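Local atomic coordinates of glycoside hydrolase family protein (Novosphingobium sp. PP1Y, PDB entry 6Q2F), a protein that probably hydrolyses alpha-L-rhamnosidic bonds, releasing L-rhamnose from glycosylated substrates. Residues Ala45-Pro50 and Ile718-Leu723; Ser52-Val57 and Trp714-Ala719; Met78-Ile83 and Trp707-Arg712; Trp931-Gly936 and Ala961-Phe966. All coordinates share one frame; numbering follows the deposited sequence.

Contact 1 of 4, residues Ala45-Pro50 and Ile718-Leu723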
loop_
_atom_site.group_PDB
_atom_site.type_symbol
_atom_site.label_atom_id
_atom_site.label_comp_id
_atom_site.label_asym_id
_atom_site.label_seq_id
_atom_site.Cartn_x
_atom_site.Cartn_y
_atom_site.Cartn_z
ATOM N N ALA A 45 18.942 22.999 -12.129
ATOM C CA ALA A 45 18.257 21.713 -12.122
ATOM C C ALA A 45 16.752 21.910 -12.019
ATOM O O ALA A 45 15.978 21.192 -12.660
ATOM C CB ALA A 45 18.776 20.843 -10.975
ATOM N N PHE A 46 16.315 22.889 -11.213
ATOM C CA PHE A 46 14.882 23.149 -11.093
ATOM C C PHE A 46 14.294 23.626 -12.410
ATOM O O PHE A 46 13.162 23.270 -12.746
ATOM C CB PHE A 46 14.639 24.170 -9.988
ATOM C CG PHE A 46 13.205 24.300 -9.563
ATOM C CD1 PHE A 46 12.546 23.245 -8.960
ATOM C CD2 PHE A 46 12.534 25.498 -9.726
ATOM C CE1 PHE A 46 11.223 23.371 -8.539
ATOM C CE2 PHE A 46 11.212 25.641 -9.307
ATOM C CZ PHE A 46 10.559 24.567 -8.706
ATOM N N LYS A 47 15.042 24.408 -13.180
ATOM C CA LYS A 47 14.531 24.812 -14.482
ATOM C C LYS A 47 14.382 23.608 -15.420
ATOM O O LYS A 47 13.342 23.454 -16.075
ATOM C CB LYS A 47 15.432 25.882 -15.094
ATOM C CG LYS A 47 14.743 26.666 -16.200
ATOM C CD LYS A 47 13.322 27.074 -15.780
ATOM C CE LYS A 47 12.627 27.906 -16.854
ATOM N NZ LYS A 47 12.547 27.167 -18.153
ATOM N N ASP A 48 15.402 22.732 -15.474
ATOM C CA ASP A 48 15.427 21.555 -16.360
ATOM C C ASP A 48 15.844 20.316 -15.578
ATOM O O ASP A 48 17.027 19.960 -15.529
ATOM C CB ASP A 48 16.365 21.762 -17.548
ATOM C CG ASP A 48 15.929 22.914 -18.434
ATOM O OD1 ASP A 48 14.964 22.740 -19.220
ATOM O OD2 ASP A 48 16.551 23.998 -18.333
ATOM N N PRO A 49 14.883 19.626 -14.968
ATOM C CA PRO A 49 15.231 18.569 -14.018
ATOM C C PRO A 49 16.017 17.465 -14.671
ATOM O O PRO A 49 15.841 17.166 -15.869
ATOM C CB PRO A 49 13.856 18.077 -13.539
ATOM C CG PRO A 49 12.989 19.292 -13.648
ATOM C CD PRO A 49 13.489 20.076 -14.838
ATOM N N PRO A 50 16.930 16.829 -13.938
ATOM C CA PRO A 50 17.645 15.670 -14.475
ATOM C C PRO A 50 16.753 14.435 -14.491
ATOM O O PRO A 50 15.668 14.409 -13.910
ATOM C CB PRO A 50 18.825 15.500 -13.516
ATOM C CG PRO A 50 18.276 16.001 -12.191
ATOM C CD PRO A 50 17.239 17.071 -12.523
ATOM N N ILE A 718 5.740 17.686 -12.152
ATOM C CA ILE A 718 6.060 16.536 -11.313
ATOM C C ILE A 718 7.565 16.384 -11.158
ATOM O O ILE A 718 8.064 16.116 -10.055
ATOM C CB ILE A 718 5.426 15.272 -11.907
ATOM C CG1 ILE A 718 3.892 15.405 -11.910
ATOM C CG2 ILE A 718 5.916 14.019 -11.144
ATOM C CD1 ILE A 718 3.168 14.335 -12.780
ATOM N N ALA A 719 8.316 16.564 -12.249
ATOM C CA ALA A 719 9.768 16.426 -12.179
ATOM C C ALA A 719 10.396 17.517 -11.318
ATOM O O ALA A 719 11.364 17.259 -10.596
ATOM C CB ALA A 719 10.368 16.460 -13.583
ATOM N N ARG A 720 9.884 18.750 -11.397
ATOM C CA ARG A 720 10.462 19.821 -10.591
ATOM C C ARG A 720 10.155 19.619 -9.121
ATOM O O ARG A 720 11.001 19.869 -8.257
ATOM C CB ARG A 720 9.948 21.191 -11.040
ATOM C CG ARG A 720 10.436 21.577 -12.394
ATOM C CD ARG A 720 10.129 23.027 -12.713
ATOM N NE ARG A 720 10.690 23.390 -14.001
ATOM C CZ ARG A 720 9.950 23.675 -15.060
ATOM N NH1 ARG A 720 8.629 23.651 -14.961
ATOM N NH2 ARG A 720 10.523 23.986 -16.210
ATOM N N SER A 721 8.934 19.201 -8.816
ATOM C CA SER A 721 8.571 18.946 -7.434
ATOM C C SER A 721 9.399 17.802 -6.872
ATOM O O SER A 721 9.896 17.879 -5.745
ATOM C CB SER A 721 7.078 18.635 -7.356
ATOM O OG SER A 721 6.323 19.763 -7.750
ATOM N N SER A 722 9.558 16.734 -7.662
ATOM C CA SER A 722 10.335 15.579 -7.228
ATOM C C SER A 722 11.778 15.973 -6.958
ATOM O O SER A 722 12.378 15.518 -5.983
ATOM C CB SER A 722 10.288 14.484 -8.299
ATOM O OG SER A 722 8.950 14.101 -8.600
ATOM N N LEU A 723 12.351 16.824 -7.823
ATOM C CA LEU A 723 13.743 17.241 -7.650
ATOM C C LEU A 723 13.966 17.840 -6.268
ATOM O O LEU A 723 14.849 17.395 -5.515
ATOM C CB LEU A 723 14.137 18.247 -8.741
ATOM C CG LEU A 723 15.456 18.971 -8.469
ATOM C CD1 LEU A 723 16.665 18.010 -8.587
ATOM C CD2 LEU A 723 15.633 20.217 -9.346
HETATM O O HOH W 1 9.828 25.570 -18.846
#
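At the C-terminal end of the short helix 42-47, just ahead of the first strand of the beta/alpha barrel, the carbonyl oxygens of F46 and K47 are taken up by R720 of helix 712-726, which follows the last parallel barrel strand. R720 starts beside its own backbone N (chi1 -68°) and runs extended from CG to NE. Its NE gives a bent hydrogen bond to F46 O at 2.8 Å, and NH2 a straighter one to K47 O at 2.9 Å (159° at the hydrogen). Both acceptors lie in the guanidinium plane and are approached within their carbonyl planes; NE adds a weak bond to K47 O. NH1 is bound by P933 O, so all three guanidinium nitrogens have partners. K47 runs alongside R720 with NZ 4.2 Å from R720 NH2, a repulsion probably eased by a water that accepts from both cations. Beneath the polar tip, R720 CD stands over the centre of the F46 ring, 4.2 Å from its centroid, as a CH-pi contact, and P49 packs on R720 CG. L723 CD2 lies at the edge of the F46 ring, near its plane, and packs closest on F46 N (3.3 Å) and on A45. Within helix 712-726, I718 O accepts twice, from S722 N and from S722 OG, the hydroxyl sitting above the carbonyl plane only 2.6 Å from I718 O.

Contact 2 of 4, residues Ser52-Val57 and Trp714-Ala719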
loop_
_atom_site.group_PDB
_atom_site.type_symbol
_atom_site.label_atom_id
_atom_site.label_comp_id
_atom_site.label_asym_id
_atom_site.label_seq_id
_atom_site.Cartn_x
_atom_site.Cartn_y
_atom_site.Cartn_z
ATOM N N SER A 52 16.941 11.669 -12.947
ATOM C CA SER A 52 16.615 11.147 -11.627
ATOM C C SER A 52 15.370 11.794 -11.035
ATOM O O SER A 52 14.745 11.217 -10.139
ATOM C CB SER A 52 17.804 11.369 -10.684
ATOM O OG SER A 52 18.084 12.753 -10.562
ATOM N N ALA A 53 15.022 12.999 -11.473
ATOM C CA ALA A 53 13.845 13.668 -10.940
ATOM C C ALA A 53 12.595 13.393 -11.758
ATOM O O ALA A 53 11.493 13.714 -11.307
ATOM C CB ALA A 53 14.081 15.185 -10.857
ATOM N N ARG A 54 12.734 12.794 -12.919
ATOM C CA ARG A 54 11.590 12.704 -13.811
ATOM C C ARG A 54 10.743 11.478 -13.472
ATOM O O ARG A 54 11.285 10.427 -13.131
ATOM C CB ARG A 54 12.075 12.658 -15.252
ATOM C CG ARG A 54 12.754 13.957 -15.625
ATOM C CD ARG A 54 13.302 14.013 -17.047
ATOM N NE ARG A 54 13.690 15.402 -17.304
ATOM C CZ ARG A 54 12.806 16.391 -17.463
ATOM N NH1 ARG A 54 11.494 16.128 -17.402
ATOM N NH2 ARG A 54 13.230 17.636 -17.661
ATOM N N PRO A 55 9.418 11.589 -13.519
ATOM C CA PRO A 55 8.586 10.481 -13.067
ATOM C C PRO A 55 8.648 9.319 -14.041
ATOM O O PRO A 55 8.997 9.460 -15.219
ATOM C CB PRO A 55 7.178 11.080 -13.025
ATOM C CG PRO A 55 7.191 12.048 -14.159
ATOM C CD PRO A 55 8.596 12.668 -14.097
ATOM N N ARG A 56 8.315 8.150 -13.514
ATOM C CA ARG A 56 8.212 6.934 -14.299
ATOM C C ARG A 56 6.745 6.672 -14.617
ATOM O O ARG A 56 5.844 7.305 -14.061
ATOM C CB ARG A 56 8.814 5.760 -13.526
ATOM C CG ARG A 56 10.334 5.630 -13.565
ATOM C CD ARG A 56 11.117 6.807 -12.979
ATOM N NE ARG A 56 12.540 6.450 -12.961
ATOM C CZ ARG A 56 13.555 7.297 -13.069
ATOM N NH1 ARG A 56 13.323 8.611 -13.193
ATOM N NH2 ARG A 56 14.800 6.815 -13.042
ATOM N N VAL A 57 6.503 5.721 -15.520
ATOM C CA VAL A 57 5.150 5.226 -15.756
ATOM C C VAL A 57 5.154 3.702 -15.736
ATOM O O VAL A 57 6.143 3.049 -16.072
ATOM C CB VAL A 57 4.552 5.733 -17.092
ATOM C CG1 VAL A 57 4.581 7.265 -17.136
ATOM C CG2 VAL A 57 5.287 5.118 -18.263
ATOM N N TRP A 714 2.945 19.412 -17.494
ATOM C CA TRP A 714 2.484 18.613 -16.356
ATOM C C TRP A 714 3.600 17.712 -15.833
ATOM O O TRP A 714 3.872 17.678 -14.631
ATOM C CB TRP A 714 1.247 17.802 -16.789
ATOM C CG TRP A 714 0.773 16.646 -15.896
ATOM C CD1 TRP A 714 0.619 15.336 -16.276
ATOM C CD2 TRP A 714 0.380 16.702 -14.506
ATOM N NE1 TRP A 714 0.154 14.585 -15.222
ATOM C CE2 TRP A 714 -0.012 15.396 -14.129
ATOM C CE3 TRP A 714 0.312 17.725 -13.554
ATOM C CZ2 TRP A 714 -0.443 15.083 -12.837
ATOM C CZ3 TRP A 714 -0.127 17.409 -12.257
ATOM C CH2 TRP A 714 -0.491 16.105 -11.920
ATOM N N VAL A 715 4.287 16.997 -16.724
ATOM C CA VAL A 715 5.380 16.135 -16.281
ATOM C C VAL A 715 6.509 16.975 -15.689
ATOM O O VAL A 715 7.147 16.576 -14.707
ATOM C CB VAL A 715 5.854 15.243 -17.443
ATOM C CG1 VAL A 715 7.021 14.356 -17.015
ATOM C CG2 VAL A 715 4.684 14.373 -17.960
ATOM N N ASP A 716 6.758 18.166 -16.260
ATOM C CA ASP A 716 7.775 19.055 -15.701
ATOM C C ASP A 716 7.407 19.479 -14.285
ATOM O O ASP A 716 8.272 19.632 -13.420
ATOM C CB ASP A 716 7.934 20.299 -16.577
ATOM C CG ASP A 716 8.798 20.066 -17.808
ATOM O OD1 ASP A 716 9.615 19.131 -17.829
ATOM O OD2 ASP A 716 8.684 20.878 -18.744
ATOM N N TYR A 717 6.121 19.711 -14.041
ATOM C CA TYR A 717 5.670 20.050 -12.698
ATOM C C TYR A 717 5.987 18.926 -11.729
ATOM O O TYR A 717 6.477 19.169 -10.613
ATOM C CB TYR A 717 4.170 20.339 -12.739
ATOM C CG TYR A 717 3.514 20.470 -11.389
ATOM C CD1 TYR A 717 3.027 19.347 -10.708
ATOM C CD2 TYR A 717 3.377 21.715 -10.793
ATOM C CE1 TYR A 717 2.406 19.484 -9.476
ATOM C CE2 TYR A 717 2.761 21.856 -9.575
ATOM C CZ TYR A 717 2.288 20.744 -8.920
ATOM O OH TYR A 717 1.668 20.918 -7.719
ATOM N N ILE A 718 5.740 17.686 -12.152
ATOM C CA ILE A 718 6.060 16.536 -11.313
ATOM C C ILE A 718 7.565 16.384 -11.158
ATOM O O ILE A 718 8.064 16.116 -10.055
ATOM C CB ILE A 718 5.426 15.272 -11.907
ATOM C CG1 ILE A 718 3.892 15.405 -11.910
ATOM C CG2 ILE A 718 5.916 14.019 -11.144
ATOM C CD1 ILE A 718 3.168 14.335 -12.780
ATOM N N ALA A 719 8.316 16.564 -12.249
ATOM C CA ALA A 719 9.768 16.426 -12.179
ATOM C C ALA A 719 10.396 17.517 -11.318
ATOM O O ALA A 719 11.364 17.259 -10.596
ATOM C CB ALA A 719 10.368 16.460 -13.583
#
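The chain leaves a 3-10 turn at S52-A53, extends through R54 and P55, and enters the first barrel strand at R56, passing so close to helix 712-726 that the CA atoms of R54 and A719 are 4.5 Å apart. The small side chain of A719 probably permits this spacing: its CA points a hydrogen at A53 O, 3.3 Å from CA to O, while A53 CB rests on A719 O. P55 then fills the groove beside the helix. Its CG meets V715 CG1 at 3.7 Å, and its CB meets I718 CG2, likewise at 3.7 Å, the branch anti to the backbone N; the proline ring crosses I718 at about a right angle. R54 sets off away from the helix, but its extended chain brings the guanidinium back alongside D716. NH1 stands 3.6 Å from D716 OD1, a long salt bridge with the two planes 60° apart, whereas the hydrogen bond of NH1 goes to G82 O and D716 OD1 is paired with R712 NE. An alanine in place of R54 removes the guanidinium and its bond to G82 O, which would probably loosen this join and leave D716 balanced chiefly by R712. Behind the turn, R56 NH1 holds R54 O at 2.7 Å. With no hydrogen bond spanning the two segments, cohesion rests on close apolar fit, and the single long charge pair probably adds only modest attraction.

Contact 3 of 4, residues Met78-Ile83 and Trp707-Arg712; sequences MKRVGI and WAEMAR
The end of helix 68-81 meets the loop leading into helix 712-726 through a tight part around R712 and an exposed salt bridge. R712 has its CG anti to the backbone N and its chain bent at chi2, laying CD 3.3 Å from V81 O and setting the guanidinium face against G82, whose CA lies 3.5 Å above the plane. G82 has no side chain to crowd R712 here. R712 NH1 donates to R80 O at 2.8 Å from well above the carbonyl plane. Beside this, V81 CG1 packs on A708 O. The exposed part is a side-on salt bridge: R80 NE reaches the syn lone pair of E709 OE2 at 2.9 Å, and R80 NH2 reaches E709 OE1 at 2.8 Å, both nearly straight, with the two planes 28° apart. Solvent around this pair would probably weaken its net contribution. G82, at positive phi, completes a Schellman motif, with I83 N bonded to M78 O and G82 N to K79 O, which ends the helix of a beta-alpha-beta crossover between the first two barrel strands.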
loop_
_atom_site.group_PDB
_atom_site.type_symbol
_atom_site.label_atom_id
_atom_site.label_comp_id
_atom_site.label_asym_id
_atom_site.label_seq_id
_atom_site.Cartn_x
_atom_site.Cartn_y
_atom_site.Cartn_z
HETATM N N MSE A 78 7.326 9.387 -24.635
HETATM C CA MSE A 78 7.763 9.553 -23.252
HETATM C C MSE A 78 8.928 10.510 -23.161
HETATM O O MSE A 78 9.011 11.309 -22.229
HETATM C CB MSE A 78 8.154 8.211 -22.641
HETATM C CG MSE A 78 6.993 7.277 -22.364
HETATM SE SE MSE A 78 7.620 5.491 -21.740
HETATM C CE MSE A 78 5.937 4.519 -21.850
ATOM N N LYS A 79 9.851 10.418 -24.120
ATOM C CA LYS A 79 10.931 11.400 -24.174
ATOM C C LYS A 79 10.391 12.800 -24.425
ATOM O O LYS A 79 10.761 13.737 -23.711
ATOM C CB LYS A 79 11.966 11.028 -25.234
ATOM C CG LYS A 79 12.793 9.830 -24.846
ATOM C CD LYS A 79 13.438 10.046 -23.476
ATOM C CE LYS A 79 14.502 11.118 -23.520
ATOM N NZ LYS A 79 15.296 11.055 -22.266
ATOM N N ARG A 80 9.508 12.963 -25.427
ATOM C CA ARG A 80 8.973 14.298 -25.731
ATOM C C ARG A 80 8.368 14.938 -24.492
ATOM O O ARG A 80 8.523 16.140 -24.251
ATOM C CB ARG A 80 7.902 14.239 -26.830
ATOM C CG ARG A 80 8.410 14.101 -28.249
ATOM C CD ARG A 80 7.334 14.536 -29.284
ATOM N NE ARG A 80 6.137 13.696 -29.308
ATOM C CZ ARG A 80 6.126 12.430 -29.721
ATOM N NH1 ARG A 80 7.258 11.850 -30.119
ATOM N NH2 ARG A 80 4.983 11.744 -29.739
ATOM N N VAL A 81 7.681 14.130 -23.686
ATOM C CA VAL A 81 6.869 14.602 -22.577
ATOM C C VAL A 81 7.650 14.639 -21.259
ATOM O O VAL A 81 7.110 15.069 -20.234
ATOM C CB VAL A 81 5.618 13.724 -22.389
ATOM C CG1 VAL A 81 4.710 13.821 -23.605
ATOM C CG2 VAL A 81 6.017 12.279 -22.127
ATOM N N GLY A 82 8.915 14.216 -21.263
ATOM C CA GLY A 82 9.789 14.311 -20.109
ATOM C C GLY A 82 9.691 13.187 -19.098
ATOM O O GLY A 82 10.039 13.394 -17.934
ATOM N N ILE A 83 9.236 12.017 -19.497
ATOM C CA ILE A 83 9.121 10.881 -18.596
ATOM C C ILE A 83 10.501 10.265 -18.436
ATOM O O ILE A 83 11.287 10.240 -19.385
ATOM C CB ILE A 83 8.088 9.886 -19.149
ATOM C CG1 ILE A 83 6.675 10.337 -18.777
ATOM C CG2 ILE A 83 8.378 8.429 -18.676
ATOM C CD1 ILE A 83 5.606 9.727 -19.658
ATOM N N TRP A 707 -4.752 14.984 -24.738
ATOM C CA TRP A 707 -3.797 16.043 -24.451
ATOM C C TRP A 707 -2.361 15.528 -24.374
ATOM O O TRP A 707 -1.490 16.211 -23.814
ATOM C CB TRP A 707 -4.184 16.757 -23.151
ATOM C CG TRP A 707 -4.501 15.824 -22.009
ATOM C CD1 TRP A 707 -5.698 15.206 -21.768
ATOM C CD2 TRP A 707 -3.622 15.423 -20.948
ATOM N NE1 TRP A 707 -5.613 14.432 -20.626
ATOM C CE2 TRP A 707 -4.351 14.554 -20.103
ATOM C CE3 TRP A 707 -2.297 15.723 -20.623
ATOM C CZ2 TRP A 707 -3.792 13.973 -18.951
ATOM C CZ3 TRP A 707 -1.745 15.152 -19.486
ATOM C CH2 TRP A 707 -2.495 14.278 -18.661
ATOM N N ALA A 708 -2.097 14.347 -24.942
ATOM C CA ALA A 708 -0.801 13.701 -24.752
ATOM C C ALA A 708 0.341 14.552 -25.291
ATOM O O ALA A 708 1.414 14.618 -24.681
ATOM C CB ALA A 708 -0.792 12.335 -25.421
ATOM N N GLU A 709 0.148 15.204 -26.438
ATOM C CA GLU A 709 1.244 16.014 -26.951
ATOM C C GLU A 709 1.363 17.351 -26.232
ATOM O O GLU A 709 2.226 18.157 -26.587
ATOM C CB GLU A 709 1.095 16.224 -28.452
ATOM C CG GLU A 709 1.195 14.915 -29.238
ATOM C CD GLU A 709 2.492 14.161 -28.963
ATOM O OE1 GLU A 709 2.477 12.903 -29.041
ATOM O OE2 GLU A 709 3.517 14.808 -28.665
HETATM N N MSE A 710 0.540 17.601 -25.228
HETATM C CA MSE A 710 0.719 18.790 -24.409
HETATM C C MSE A 710 0.937 18.453 -22.936
HETATM O O MSE A 710 0.666 19.267 -22.070
HETATM C CB MSE A 710 -0.475 19.731 -24.579
HETATM C CG MSE A 710 -0.447 20.480 -25.916
HETATM SE SE MSE A 710 -2.059 21.565 -26.255
HETATM C CE MSE A 710 -2.174 22.430 -24.483
ATOM N N ALA A 711 1.450 17.249 -22.646
ATOM C CA ALA A 711 1.633 16.821 -21.260
ATOM C C ALA A 711 2.979 17.211 -20.671
ATOM O O ALA A 711 3.183 17.027 -19.466
ATOM C CB ALA A 711 1.458 15.304 -21.150
ATOM N N ARG A 712 3.906 17.715 -21.475
ATOM C CA ARG A 712 5.239 18.032 -20.965
ATOM C C ARG A 712 5.215 19.009 -19.790
ATOM O O ARG A 712 5.930 18.751 -18.808
ATOM C CB ARG A 712 6.117 18.563 -22.118
ATOM C CG ARG A 712 7.528 19.048 -21.725
ATOM C CD ARG A 712 8.366 17.905 -21.232
ATOM N NE ARG A 712 9.746 18.286 -20.932
ATOM C CZ ARG A 712 10.814 17.827 -21.576
ATOM N NH1 ARG A 712 10.676 16.946 -22.568
ATOM N NH2 ARG A 712 12.020 18.235 -21.208
#

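Contact 4 of 4, residues Trp931-Gly936 and Ala961-Phe966; sequences WHPETG and AVFVVF
Strands 926-932 and 961-967 are antiparallel neighbours in the beta sheet that follows the beta/alpha barrel in the chain, and this contact lies where the first of them ends in a turn. Two backbone bonds define the register: W931 N to F963 O at 2.9 Å and F963 N to W931 O at 3.3 Å, both within the carbonyl planes, make W931 and F963 a hydrogen-bonded pair. In the turn, G936 N returns to H932 O. The apolar contacts follow from that register. W931 and F963 project from the same face of the sheet, CB near CB, and V965 drives its CG2 over the five-membered ring of W931, 3.4 Å from the centroid and 11° off the normal, a close CH-pi contact. A serine in place of W931 removes the indole, and with it this contact and the meeting with the F46 ring, which would probably loosen the join to helix 42-47. P933 CD lies at the edge of the F963 ring, near its plane, 4.0 Å from F963 CD1. The polar side chains of 931-936 reach A961 through water. H932, tied through NE2 to E939, lies alongside V962 and places ND1 2.8 Å from a water in its ring plane; that water donates to E934 OE1 and to A961 O. E934 OE2, which also bonds H1072, accepts from a second water at 2.6 Å, and this water takes the N-H of A961, 3.0 Å from N to O.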
loop_
_atom_site.group_PDB
_atom_site.type_symbol
_atom_site.label_atom_id
_atom_site.label_comp_id
_atom_site.label_asym_id
_atom_site.label_seq_id
_atom_site.Cartn_x
_atom_site.Cartn_y
_atom_site.Cartn_z
ATOM N N TRP A 931 9.643 29.023 -4.835
ATOM C CA TRP A 931 9.970 28.316 -6.068
ATOM C C TRP A 931 8.716 27.647 -6.603
ATOM O O TRP A 931 8.031 26.933 -5.871
ATOM C CB TRP A 931 11.064 27.271 -5.850
ATOM C CG TRP A 931 12.405 27.832 -5.536
ATOM C CD1 TRP A 931 12.676 28.990 -4.867
ATOM C CD2 TRP A 931 13.679 27.259 -5.878
ATOM N NE1 TRP A 931 14.038 29.177 -4.774
ATOM C CE2 TRP A 931 14.674 28.128 -5.381
ATOM C CE3 TRP A 931 14.071 26.106 -6.571
ATOM C CZ2 TRP A 931 16.032 27.880 -5.545
ATOM C CZ3 TRP A 931 15.424 25.852 -6.731
ATOM C CH2 TRP A 931 16.393 26.737 -6.218
ATOM N N HIS A 932 8.408 27.892 -7.875
ATOM C CA HIS A 932 7.161 27.425 -8.461
ATOM C C HIS A 932 7.438 26.258 -9.392
ATOM O O HIS A 932 8.141 26.439 -10.396
ATOM C CB HIS A 932 6.468 28.552 -9.227
ATOM C CG HIS A 932 6.097 29.723 -8.383
ATOM N ND1 HIS A 932 4.969 29.741 -7.590
ATOM C CD2 HIS A 932 6.682 30.938 -8.244
ATOM C CE1 HIS A 932 4.887 30.917 -6.989
ATOM N NE2 HIS A 932 5.913 31.659 -7.366
ATOM N N PRO A 933 6.926 25.058 -9.119
ATOM C CA PRO A 933 7.199 23.933 -10.037
ATOM C C PRO A 933 6.487 24.049 -11.376
ATOM O O PRO A 933 6.902 23.369 -12.327
ATOM C CB PRO A 933 6.731 22.700 -9.245
ATOM C CG PRO A 933 5.781 23.236 -8.204
ATOM C CD PRO A 933 6.322 24.613 -7.848
ATOM N N GLU A 934 5.425 24.863 -11.482
ATOM C CA GLU A 934 4.782 25.075 -12.780
ATOM C C GLU A 934 5.772 25.619 -13.791
ATOM O O GLU A 934 5.725 25.262 -14.970
ATOM C CB GLU A 934 3.602 26.046 -12.671
ATOM C CG GLU A 934 2.335 25.507 -12.011
ATOM C CD GLU A 934 2.395 25.567 -10.492
ATOM O OE1 GLU A 934 3.501 25.779 -9.957
ATOM O OE2 GLU A 934 1.346 25.393 -9.842
ATOM N N THR A 935 6.666 26.499 -13.353
ATOM C CA THR A 935 7.487 27.289 -14.255
ATOM C C THR A 935 8.971 27.062 -14.086
ATOM O O THR A 935 9.731 27.384 -15.006
ATOM C CB THR A 935 7.217 28.784 -14.049
ATOM O OG1 THR A 935 7.527 29.132 -12.698
ATOM C CG2 THR A 935 5.744 29.130 -14.342
ATOM N N GLY A 936 9.413 26.550 -12.941
ATOM C CA GLY A 936 10.833 26.435 -12.698
ATOM C C GLY A 936 11.491 27.738 -12.337
ATOM O O GLY A 936 12.717 27.845 -12.431
ATOM N N ALA A 961 0.344 24.374 -4.396
ATOM C CA ALA A 961 1.524 23.783 -3.806
ATOM C C ALA A 961 2.701 24.679 -4.138
ATOM O O ALA A 961 2.817 25.152 -5.267
ATOM C CB ALA A 961 1.759 22.366 -4.354
ATOM N N VAL A 962 3.589 24.904 -3.172
ATOM C CA VAL A 962 4.691 25.819 -3.413
ATOM C C VAL A 962 5.857 25.450 -2.519
ATOM O O VAL A 962 5.684 24.884 -1.438
ATOM C CB VAL A 962 4.256 27.288 -3.195
ATOM C CG1 VAL A 962 4.129 27.603 -1.702
ATOM C CG2 VAL A 962 5.213 28.249 -3.900
ATOM N N PHE A 963 7.054 25.776 -2.981
ATOM C CA PHE A 963 8.252 25.574 -2.196
ATOM C C PHE A 963 8.689 26.913 -1.619
ATOM O O PHE A 963 8.779 27.911 -2.346
ATOM C CB PHE A 963 9.339 24.943 -3.065
ATOM C CG PHE A 963 9.022 23.530 -3.494
ATOM C CD1 PHE A 963 8.260 23.283 -4.631
ATOM C CD2 PHE A 963 9.479 22.455 -2.750
ATOM C CE1 PHE A 963 7.961 21.978 -5.024
ATOM C CE2 PHE A 963 9.196 21.140 -3.131
ATOM C CZ PHE A 963 8.441 20.899 -4.267
ATOM N N VAL A 964 8.895 26.947 -0.310
ATOM C CA VAL A 964 9.491 28.098 0.361
ATOM C C VAL A 964 10.926 27.693 0.659
ATOM O O VAL A 964 11.186 26.789 1.461
ATOM C CB VAL A 964 8.713 28.510 1.617
ATOM C CG1 VAL A 964 9.226 29.866 2.164
ATOM C CG2 VAL A 964 7.231 28.640 1.290
ATOM N N VAL A 965 11.862 28.319 -0.037
ATOM C CA VAL A 965 13.251 27.884 -0.086
ATOM C C VAL A 965 14.097 28.863 0.716
ATOM O O VAL A 965 14.027 30.079 0.496
ATOM C CB VAL A 965 13.724 27.794 -1.546
ATOM C CG1 VAL A 965 15.196 27.465 -1.605
ATOM C CG2 VAL A 965 12.900 26.741 -2.267
ATOM N N PHE A 966 14.904 28.328 1.636
ATOM C CA PHE A 966 15.770 29.118 2.521
ATOM C C PHE A 966 17.218 28.732 2.256
ATOM O O PHE A 966 17.805 27.949 3.006
ATOM C CB PHE A 966 15.432 28.880 3.948
ATOM C CG PHE A 966 14.061 29.313 4.340
ATOM C CD1 PHE A 966 12.967 28.487 4.134
ATOM C CD2 PHE A 966 13.869 30.541 4.948
ATOM C CE1 PHE A 966 11.709 28.887 4.527
ATOM C CE2 PHE A 966 12.616 30.940 5.336
ATOM C CZ PHE A 966 11.538 30.122 5.126
HETATM O O HOH W 2 3.642 27.281 -7.209
HETATM O O HOH W 3 1.094 24.679 -7.330
#

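Three of the four contacts gather on helix 712-726: contacts 1 and 2 share I718 and A719, their centres 7 Å apart, and contact 3 holds the loop that leads into it. Contacts 2 and 4 are buried, the former joined by apolar fit and the latter by sheet pairing, whereas contacts 1 and 3 reach the surface and rely on arginines that bind helix-end carbonyls. Contacts 2 and 3 are linked to each other through charged side chains, although the chemistry within contact 2 is mainly apolar and that within contact 3 mainly polar. Contact 4 joins the same helix through P933, which meets R720 and Y717, so the barrel and the following beta domain meet there.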